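Local coordinates for protein SusD homolog (Bacteroides thetaiotaomicron, PDB 3EHM) that probably binds mucin O-glycans as a SusD-like outer-membrane lipoprotein of a gut symbiont, contributing to their utilization, at residues Asn62-Gly74 against Glu266-Gly278. Residues are numbered along the deposited sequence; the frame is centred on the assembly and turned at random.
Sequences NYIGYFGNNNNWG and EYNETRMGATIWG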
loop_
_atom_site.group_PDB
_atom_site.type_symbol
_atom_site.label_atom_id
_atom_site.label_comp_id
_atom_site.label_asym_id
_atom_site.label_seq_id
_atom_site.Cartn_x
_atom_site.Cartn_y
_atom_site.Cartn_z
ATOM N N ASN A 62 0.415 5.612 -8.668
ATOM C CA ASN A 62 -0.002 6.229 -9.917
ATOM C C ASN A 62 -1.185 5.456 -10.495
ATOM O O ASN A 62 -2.167 6.055 -10.932
ATOM C CB ASN A 62 1.181 6.251 -10.894
ATOM C CG ASN A 62 0.750 6.254 -12.354
ATOM O OD1 ASN A 62 0.009 7.134 -12.805
ATOM N ND2 ASN A 62 1.231 5.269 -13.104
ATOM N N TYR A 63 -1.096 4.127 -10.475
ATOM C CA TYR A 63 -2.159 3.274 -11.000
ATOM C C TYR A 63 -3.514 3.581 -10.350
ATOM O O TYR A 63 -4.512 3.777 -11.043
ATOM C CB TYR A 63 -1.837 1.795 -10.753
ATOM C CG TYR A 63 -0.507 1.297 -11.301
ATOM C CD1 TYR A 63 0.136 0.207 -10.710
ATOM C CD2 TYR A 63 0.104 1.906 -12.399
ATOM C CE1 TYR A 63 1.358 -0.262 -11.193
ATOM C CE2 TYR A 63 1.329 1.445 -12.891
ATOM C CZ TYR A 63 1.950 0.361 -12.279
ATOM O OH TYR A 63 3.168 -0.089 -12.732
ATOM N N ILE A 64 -3.543 3.614 -9.018
ATOM C CA ILE A 64 -4.783 3.854 -8.281
ATOM C C ILE A 64 -5.165 5.313 -8.076
ATOM O O ILE A 64 -6.141 5.611 -7.394
ATOM C CB ILE A 64 -4.753 3.171 -6.908
ATOM C CG1 ILE A 64 -3.626 3.768 -6.062
ATOM C CG2 ILE A 64 -4.606 1.665 -7.085
ATOM C CD1 ILE A 64 -3.419 3.080 -4.748
ATOM N N GLY A 65 -4.388 6.229 -8.634
ATOM C CA GLY A 65 -4.745 7.630 -8.524
ATOM C C GLY A 65 -4.393 8.408 -7.276
ATOM O O GLY A 65 -4.970 9.478 -7.045
ATOM N N TYR A 66 -3.490 7.883 -6.452
ATOM C CA TYR A 66 -3.050 8.623 -5.270
ATOM C C TYR A 66 -2.188 9.749 -5.838
ATOM O O TYR A 66 -2.222 10.887 -5.366
ATOM C CB TYR A 66 -2.147 7.767 -4.370
ATOM C CG TYR A 66 -2.819 7.003 -3.250
ATOM C CD1 TYR A 66 -2.051 6.269 -2.350
ATOM C CD2 TYR A 66 -4.203 7.016 -3.079
ATOM C CE1 TYR A 66 -2.634 5.565 -1.306
ATOM C CE2 TYR A 66 -4.802 6.313 -2.032
ATOM C CZ TYR A 66 -4.008 5.592 -1.151
ATOM O OH TYR A 66 -4.570 4.893 -0.112
ATOM N N PHE A 67 -1.409 9.402 -6.860
ATOM C CA PHE A 67 -0.505 10.349 -7.508
ATOM C C PHE A 67 -0.678 10.353 -9.015
ATOM O O PHE A 67 -1.289 9.449 -9.586
ATOM C CB PHE A 67 0.961 9.987 -7.218
ATOM C CG PHE A 67 1.241 9.685 -5.780
ATOM C CD1 PHE A 67 1.547 8.389 -5.379
ATOM C CD2 PHE A 67 1.174 10.685 -4.822
ATOM C CE1 PHE A 67 1.781 8.091 -4.038
ATOM C CE2 PHE A 67 1.406 10.400 -3.479
ATOM C CZ PHE A 67 1.710 9.099 -3.086
ATOM N N GLY A 68 -0.114 11.383 -9.639
ATOM C CA GLY A 68 -0.135 11.533 -11.081
ATOM C C GLY A 68 1.297 11.877 -11.451
ATOM O O GLY A 68 1.940 12.639 -10.728
ATOM N N ASN A 69 1.810 11.322 -12.547
ATOM C CA ASN A 69 3.189 11.586 -12.953
ATOM C C ASN A 69 3.335 12.731 -13.956
ATOM O O ASN A 69 2.599 12.801 -14.943
ATOM C CB ASN A 69 3.822 10.341 -13.594
ATOM C CG ASN A 69 3.770 9.112 -12.704
ATOM O OD1 ASN A 69 4.113 9.165 -11.520
ATOM N ND2 ASN A 69 3.361 7.985 -13.283
ATOM N N ASN A 70 4.295 13.618 -13.703
ATOM C CA ASN A 70 4.585 14.722 -14.618
ATOM C C ASN A 70 5.718 14.202 -15.501
ATOM O O ASN A 70 6.805 14.781 -15.559
ATOM C CB ASN A 70 5.032 15.966 -13.839
ATOM C CG ASN A 70 5.529 17.088 -14.743
ATOM O OD1 ASN A 70 5.105 17.219 -15.896
ATOM N ND2 ASN A 70 6.422 17.918 -14.210
ATOM N N ASN A 71 5.448 13.091 -16.181
ATOM C CA ASN A 71 6.432 12.452 -17.052
ATOM C C ASN A 71 5.826 11.159 -17.596
ATOM O O ASN A 71 4.846 10.659 -17.056
ATOM C CB ASN A 71 7.692 12.125 -16.229
ATOM C CG ASN A 71 8.926 11.909 -17.087
ATOM O OD1 ASN A 71 10.054 11.950 -16.586
ATOM N ND2 ASN A 71 8.725 11.671 -18.374
ATOM N N ASN A 72 6.395 10.631 -18.675
ATOM C CA ASN A 72 5.926 9.366 -19.225
ATOM C C ASN A 72 7.135 8.465 -19.451
ATOM O O ASN A 72 6.997 7.310 -19.856
ATOM C CB ASN A 72 5.143 9.564 -20.534
ATOM C CG ASN A 72 5.979 10.160 -21.649
ATOM O OD1 ASN A 72 7.208 10.238 -21.560
ATOM N ND2 ASN A 72 5.310 10.576 -22.720
ATOM N N TRP A 73 8.317 9.005 -19.160
ATOM C CA TRP A 73 9.582 8.283 -19.306
ATOM C C TRP A 73 9.702 7.596 -20.664
ATOM O O TRP A 73 10.316 6.535 -20.786
ATOM C CB TRP A 73 9.729 7.254 -18.181
ATOM C CG TRP A 73 9.908 7.881 -16.828
ATOM C CD1 TRP A 73 11.085 8.268 -16.249
ATOM C CD2 TRP A 73 8.872 8.237 -15.907
ATOM N NE1 TRP A 73 10.846 8.846 -15.024
ATOM C CE2 TRP A 73 9.495 8.840 -14.790
ATOM C CE3 TRP A 73 7.478 8.108 -15.915
ATOM C CZ2 TRP A 73 8.769 9.314 -13.690
ATOM C CZ3 TRP A 73 6.753 8.582 -14.815
ATOM C CH2 TRP A 73 7.404 9.177 -13.721
ATOM N N GLY A 74 9.116 8.213 -21.685
ATOM C CA GLY A 74 9.170 7.641 -23.018
ATOM C C GLY A 74 8.545 6.259 -23.083
ATOM O O GLY A 74 8.880 5.464 -23.961
ATOM N N GLU A 266 12.486 17.449 -6.099
ATOM C CA GLU A 266 13.706 17.417 -6.893
ATOM C C GLU A 266 13.458 17.151 -8.372
ATOM O O GLU A 266 13.893 17.920 -9.230
ATOM C CB GLU A 266 14.669 16.363 -6.344
ATOM C CG GLU A 266 15.188 16.648 -4.938
ATOM C CD GLU A 266 15.857 18.011 -4.815
ATOM O OE1 GLU A 266 16.608 18.399 -5.740
ATOM O OE2 GLU A 266 15.641 18.688 -3.788
ATOM N N TYR A 267 12.755 16.063 -8.668
ATOM C CA TYR A 267 12.475 15.696 -10.050
ATOM C C TYR A 267 11.202 16.336 -10.604
ATOM O O TYR A 267 11.005 16.383 -11.823
ATOM C CB TYR A 267 12.363 14.172 -10.177
ATOM C CG TYR A 267 13.534 13.393 -9.609
ATOM C CD1 TYR A 267 14.846 13.845 -9.760
ATOM C CD2 TYR A 267 13.331 12.174 -8.960
ATOM C CE1 TYR A 267 15.927 13.099 -9.276
ATOM C CE2 TYR A 267 14.402 11.421 -8.478
ATOM C CZ TYR A 267 15.697 11.889 -8.640
ATOM O OH TYR A 267 16.757 11.133 -8.184
ATOM N N ASN A 268 10.339 16.818 -9.709
ATOM C CA ASN A 268 9.083 17.444 -10.107
ATOM C C ASN A 268 8.245 16.466 -10.918
ATOM O O ASN A 268 7.637 16.838 -11.927
ATOM C CB ASN A 268 9.361 18.699 -10.936
ATOM C CG ASN A 268 9.931 19.820 -10.105
ATOM O OD1 ASN A 268 11.009 20.344 -10.396
ATOM N ND2 ASN A 268 9.214 20.193 -9.055
ATOM N N GLU A 269 8.208 15.218 -10.462
ATOM C CA GLU A 269 7.474 14.174 -11.161
ATOM C C GLU A 269 6.235 13.656 -10.433
ATOM O O GLU A 269 5.297 13.193 -11.071
ATOM C CB GLU A 269 8.425 13.010 -11.488
ATOM C CG GLU A 269 9.616 13.443 -12.358
ATOM C CD GLU A 269 10.616 12.328 -12.636
ATOM O OE1 GLU A 269 10.923 11.545 -11.712
ATOM O OE2 GLU A 269 11.109 12.248 -13.781
ATOM N N THR A 270 6.212 13.733 -9.108
ATOM C CA THR A 270 5.051 13.246 -8.373
ATOM C C THR A 270 4.099 14.359 -7.951
ATOM O O THR A 270 4.483 15.292 -7.251
ATOM C CB THR A 270 5.478 12.434 -7.138
ATOM O OG1 THR A 270 6.151 11.247 -7.574
ATOM C CG2 THR A 270 4.259 12.037 -6.306
ATOM N N ARG A 271 2.846 14.233 -8.379
ATOM C CA ARG A 271 1.813 15.219 -8.086
ATOM C C ARG A 271 0.529 14.524 -7.623
ATOM O O ARG A 271 0.463 13.294 -7.588
ATOM C CB ARG A 271 1.546 16.049 -9.345
ATOM C CG ARG A 271 2.769 16.839 -9.844
ATOM C CD ARG A 271 3.067 18.000 -8.904
ATOM N NE ARG A 271 4.188 18.843 -9.325
ATOM C CZ ARG A 271 5.433 18.725 -8.868
ATOM N NH1 ARG A 271 5.735 17.789 -7.975
ATOM N NH2 ARG A 271 6.374 19.569 -9.275
HETATM N N MSE A 272 -0.483 15.312 -7.264
HETATM C CA MSE A 272 -1.763 14.770 -6.798
HETATM C C MSE A 272 -2.487 13.998 -7.903
HETATM O O MSE A 272 -2.627 14.489 -9.023
HETATM C CB MSE A 272 -2.664 15.905 -6.292
HETATM C CG MSE A 272 -4.015 15.444 -5.750
HETATM SE SE MSE A 272 -5.136 16.940 -5.211
HETATM C CE MSE A 272 -5.406 17.744 -6.951
ATOM N N GLY A 273 -2.946 12.795 -7.573
ATOM C CA GLY A 273 -3.643 11.958 -8.537
ATOM C C GLY A 273 -5.101 12.324 -8.749
ATOM O O GLY A 273 -5.758 12.838 -7.847
ATOM N N ALA A 274 -5.613 12.033 -9.943
ATOM C CA ALA A 274 -6.996 12.355 -10.296
ATOM C C ALA A 274 -8.027 11.590 -9.483
ATOM O O ALA A 274 -9.019 12.158 -9.032
ATOM C CB ALA A 274 -7.223 12.104 -11.780
ATOM N N THR A 275 -7.792 10.300 -9.287
ATOM C CA THR A 275 -8.732 9.487 -8.531
ATOM C C THR A 275 -8.945 9.991 -7.105
ATOM O O THR A 275 -10.074 10.251 -6.695
ATOM C CB THR A 275 -8.276 8.020 -8.472
ATOM O OG1 THR A 275 -8.116 7.520 -9.806
ATOM C CG2 THR A 275 -9.315 7.174 -7.737
ATOM N N ILE A 276 -7.867 10.141 -6.343
ATOM C CA ILE A 276 -8.032 10.597 -4.977
ATOM C C ILE A 276 -8.608 12.016 -4.946
ATOM O O ILE A 276 -9.395 12.351 -4.066
ATOM C CB ILE A 276 -6.700 10.503 -4.183
ATOM C CG1 ILE A 276 -6.984 10.691 -2.689
ATOM C CG2 ILE A 276 -5.690 11.523 -4.693
ATOM C CD1 ILE A 276 -5.781 10.415 -1.801
ATOM N N TRP A 277 -8.238 12.846 -5.915
ATOM C CA TRP A 277 -8.777 14.200 -5.956
ATOM C C TRP A 277 -10.288 14.139 -6.156
ATOM O O TRP A 277 -11.035 14.853 -5.498
ATOM C CB TRP A 277 -8.174 15.012 -7.100
ATOM C CG TRP A 277 -8.971 16.263 -7.373
ATOM C CD1 TRP A 277 -8.939 17.430 -6.663
ATOM C CD2 TRP A 277 -9.983 16.431 -8.376
ATOM N NE1 TRP A 277 -9.871 18.313 -7.160
ATOM C CE2 TRP A 277 -10.525 17.726 -8.210
ATOM C CE3 TRP A 277 -10.487 15.611 -9.395
ATOM C CZ2 TRP A 277 -11.547 18.223 -9.030
ATOM C CZ3 TRP A 277 -11.506 16.104 -10.210
ATOM C CH2 TRP A 277 -12.024 17.399 -10.021
ATOM N N GLY A 278 -10.722 13.290 -7.085
ATOM C CA GLY A 278 -12.140 13.152 -7.371
ATOM C C GLY A 278 -12.970 12.840 -6.146
ATOM O O GLY A 278 -14.040 13.428 -5.943
HETATM O O HOH W 1 -6.465 5.821 -11.308
HETATM O O HOH W 2 -3.453 10.011 -11.229
HETATM O O HOH W 3 4.263 9.980 -8.972
HETATM O O HOH W 4 12.861 10.275 -13.837
#
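Gly68 and Arg271 form the hydrogen-bonded pair of a short two-stranded antiparallel sheet, 67-69 with 270-272, a small beta element in a largely helical SusD-type fold. Gly68 N gives to Arg271 O at 2.9 Å, and Arg271 N returns the bond to Gly68 O. One backbone bond continues past each end of the paired strands: Gly273 N reaches Tyr66 O, and Asn70 N meets Glu269 O at 2.8 Å. Farther on, Ile276 N in the first turn of helix 274-282 donates to Gly65 O, nearly straight at 168°. Gly65 closes a Schellman motif, and its CA lies 3.6 Å from Thr275 CB, where a side chain would collide.

Asn70 has CG anti to the backbone N (chi1 172°), which carries ND2 to Asn268 O at 2.8 Å. An alanine here would lose this second bond and is likely to leave Asn268 O without its amide partner.

Among the apolar contacts, Thr270 CG2 approaches Phe67 CD2 obliquely at 3.7 Å, and Leu57 of helix 47-57 touches both side chains. Waters bridge several polar pairs: one joins Asn69 OD1 to Thr270 OG1, which also bonds Ser263. Another accepts from Trp73 NE1 in the indole plane and donates to Glu269 OE2 at 2.6 Å.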